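Local coordinates for LPXTG cell wall surface protein (Streptococcus gordonii, PDB 7AVH), which probably serves as a wall-anchored surface adhesin whose tandem SHIRT repeats form a stalk that projects its binding region from the bacterial cell, at residues Lys87-Phe92 and Asp155-Gly160. Sequence-based numbering, arbitrary orientation.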
loop_
_atom_site.group_PDB
_atom_site.type_symbol
_atom_site.label_atom_id
_atom_site.label_comp_id
_atom_site.label_asym_id
_atom_site.label_seq_id
_atom_site.Cartn_x
_atom_site.Cartn_y
_atom_site.Cartn_z
ATOM N N LYS A 87 -7.199 5.956 5.002
ATOM C CA LYS A 87 -7.496 5.739 6.431
ATOM C C LYS A 87 -9.007 5.650 6.627
ATOM O O LYS A 87 -9.785 6.142 5.855
ATOM C CB LYS A 87 -6.946 6.909 7.273
ATOM C CG LYS A 87 -5.441 7.034 7.190
ATOM C CD LYS A 87 -4.911 8.094 8.164
ATOM C CE LYS A 87 -3.410 8.255 8.025
ATOM N NZ LYS A 87 -2.881 9.365 8.851
ATOM N N ALA A 88 -9.342 5.054 7.762
ATOM C CA ALA A 88 -10.707 5.149 8.305
ATOM C C ALA A 88 -10.637 5.721 9.694
ATOM O O ALA A 88 -9.932 5.204 10.525
ATOM C CB ALA A 88 -11.359 3.795 8.326
ATOM N N THR A 89 -11.344 6.857 9.882
ATOM C CA THR A 89 -11.334 7.566 11.152
ATOM C C THR A 89 -12.714 7.461 11.819
ATOM O O THR A 89 -13.690 7.064 11.188
ATOM C CB THR A 89 -10.942 9.029 10.837
ATOM O OG1 THR A 89 -11.886 9.588 9.925
ATOM C CG2 THR A 89 -9.550 9.097 10.158
ATOM N N HIS A 90 -12.694 7.918 13.072
ATOM C CA HIS A 90 -13.891 7.808 13.939
ATOM C C HIS A 90 -14.104 9.136 14.575
ATOM O O HIS A 90 -13.213 9.896 14.913
ATOM C CB HIS A 90 -13.624 6.709 14.998
ATOM C CG HIS A 90 -13.273 5.361 14.469
ATOM N ND1 HIS A 90 -11.986 5.053 14.016
ATOM C CD2 HIS A 90 -13.987 4.238 14.310
ATOM C CE1 HIS A 90 -11.991 3.799 13.631
ATOM N NE2 HIS A 90 -13.196 3.244 13.738
ATOM N N GLU A 91 -15.389 9.288 14.968
ATOM C CA GLU A 91 -15.837 10.428 15.776
ATOM C C GLU A 91 -16.999 9.959 16.666
ATOM O O GLU A 91 -17.715 9.086 16.249
ATOM C CB GLU A 91 -16.340 11.547 14.884
ATOM C CG GLU A 91 -17.066 12.721 15.439
ATOM C CD GLU A 91 -17.567 13.731 14.449
ATOM O OE1 GLU A 91 -17.467 13.544 13.149
ATOM O OE2 GLU A 91 -18.029 14.782 15.009
ATOM N N PHE A 92 -17.082 10.544 17.832
ATOM C CA PHE A 92 -18.266 10.308 18.706
ATOM C C PHE A 92 -19.059 11.588 18.866
ATOM O O PHE A 92 -18.542 12.687 18.950
ATOM C CB PHE A 92 -17.785 9.888 20.077
ATOM C CG PHE A 92 -17.174 8.526 20.204
ATOM C CD1 PHE A 92 -17.414 7.509 19.311
ATOM C CD2 PHE A 92 -16.432 8.233 21.339
ATOM C CE1 PHE A 92 -16.923 6.205 19.520
ATOM C CE2 PHE A 92 -15.938 6.943 21.560
ATOM C CZ PHE A 92 -16.194 5.913 20.670
ATOM N N ASP A 155 -10.227 8.929 2.207
ATOM C CA ASP A 155 -10.365 8.413 3.572
ATOM C C ASP A 155 -11.877 8.305 3.947
ATOM O O ASP A 155 -12.696 9.091 3.421
ATOM C CB ASP A 155 -9.727 9.422 4.522
ATOM C CG ASP A 155 -8.200 9.556 4.386
ATOM O OD1 ASP A 155 -7.563 8.560 3.932
ATOM O OD2 ASP A 155 -7.667 10.665 4.779
ATOM N N ALA A 156 -12.173 7.284 4.747
ATOM C CA ALA A 156 -13.519 7.114 5.303
ATOM C C ALA A 156 -13.593 7.664 6.710
ATOM O O ALA A 156 -12.574 7.789 7.422
ATOM C CB ALA A 156 -13.893 5.645 5.306
ATOM N N HIS A 157 -14.846 7.932 7.125
ATOM C CA HIS A 157 -15.092 8.497 8.450
ATOM C C HIS A 157 -16.409 7.919 8.993
ATOM O O HIS A 157 -17.385 7.911 8.264
ATOM C CB HIS A 157 -15.170 10.031 8.361
ATOM C CG HIS A 157 -15.275 10.713 9.683
ATOM N ND1 HIS A 157 -14.233 10.719 10.574
ATOM C CD2 HIS A 157 -16.317 11.446 10.256
ATOM C CE1 HIS A 157 -14.607 11.436 11.668
ATOM N NE2 HIS A 157 -15.864 11.908 11.446
ATOM N N PHE A 158 -16.326 7.463 10.232
ATOM C CA PHE A 158 -17.510 6.848 10.883
ATOM C C PHE A 158 -17.851 7.669 12.124
ATOM O O PHE A 158 -16.989 7.975 12.937
ATOM C CB PHE A 158 -17.142 5.433 11.318
ATOM C CG PHE A 158 -16.879 4.528 10.138
ATOM C CD1 PHE A 158 -17.920 3.997 9.424
ATOM C CD2 PHE A 158 -15.576 4.196 9.760
ATOM C CE1 PHE A 158 -17.729 3.101 8.383
ATOM C CE2 PHE A 158 -15.385 3.345 8.689
ATOM C CZ PHE A 158 -16.444 2.814 8.011
ATOM N N VAL A 159 -19.154 7.891 12.278
ATOM C CA VAL A 159 -19.704 8.721 13.398
ATOM C C VAL A 159 -20.481 7.808 14.359
ATOM O O VAL A 159 -21.449 7.185 13.912
ATOM C CB VAL A 159 -20.612 9.859 12.894
ATOM C CG1 VAL A 159 -21.136 10.669 14.085
ATOM C CG2 VAL A 159 -19.857 10.718 11.901
ATOM N N GLY A 160 -19.993 7.717 15.593
ATOM C CA GLY A 160 -20.626 6.846 16.610
ATOM C C GLY A 160 -21.412 7.665 17.624
ATOM O O GLY A 160 -20.919 8.661 18.120
#
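Lys87-Phe92 and Ala156-Gly160 pair as parallel strands, Ala88 opposite Ala156 and Phe92 opposite Gly160. Five backbone hydrogen bonds join them: Thr89 and Glu91 each give their N-H and receive one at their carbonyl, the shortest running from Gly160 N to Glu91 O (2.7 Å), while Lys87 O accepts from Ala156 N. Just ahead of the paired residues, Asp155 OD1 takes the N-H of Lys87 (2.8 Å) from above its carboxylate plane.

On one face the imidazole of His157 is gripped at both nitrogens. With CG anti to the backbone N (chi1 -174°), the ring turns ND1 to Thr89 OG1 (2.7 Å), where either may donate. The bond from His157 NE2 to Glu91 OE1 is nearly straight (2.9 Å, 175°) and lies in the ring plane, meeting the carboxylate on its anti side; these two partners should fix the ring's rotation. Glu91 OE1 also bonds a Tris molecule, probably from crystallisation.

On the face of Ala88, His90 and Phe158, Ala88 CB meets the Phe158 ring edge at CE2 (4.1 Å), His90 NE2 bonds Thr125 N, and Tyr144 packs against Phe158 and Phe92. This is the parallel pairing of first and last strands within the second of this fragment's two SHIRT domains, as in the ubiquitin-like clan.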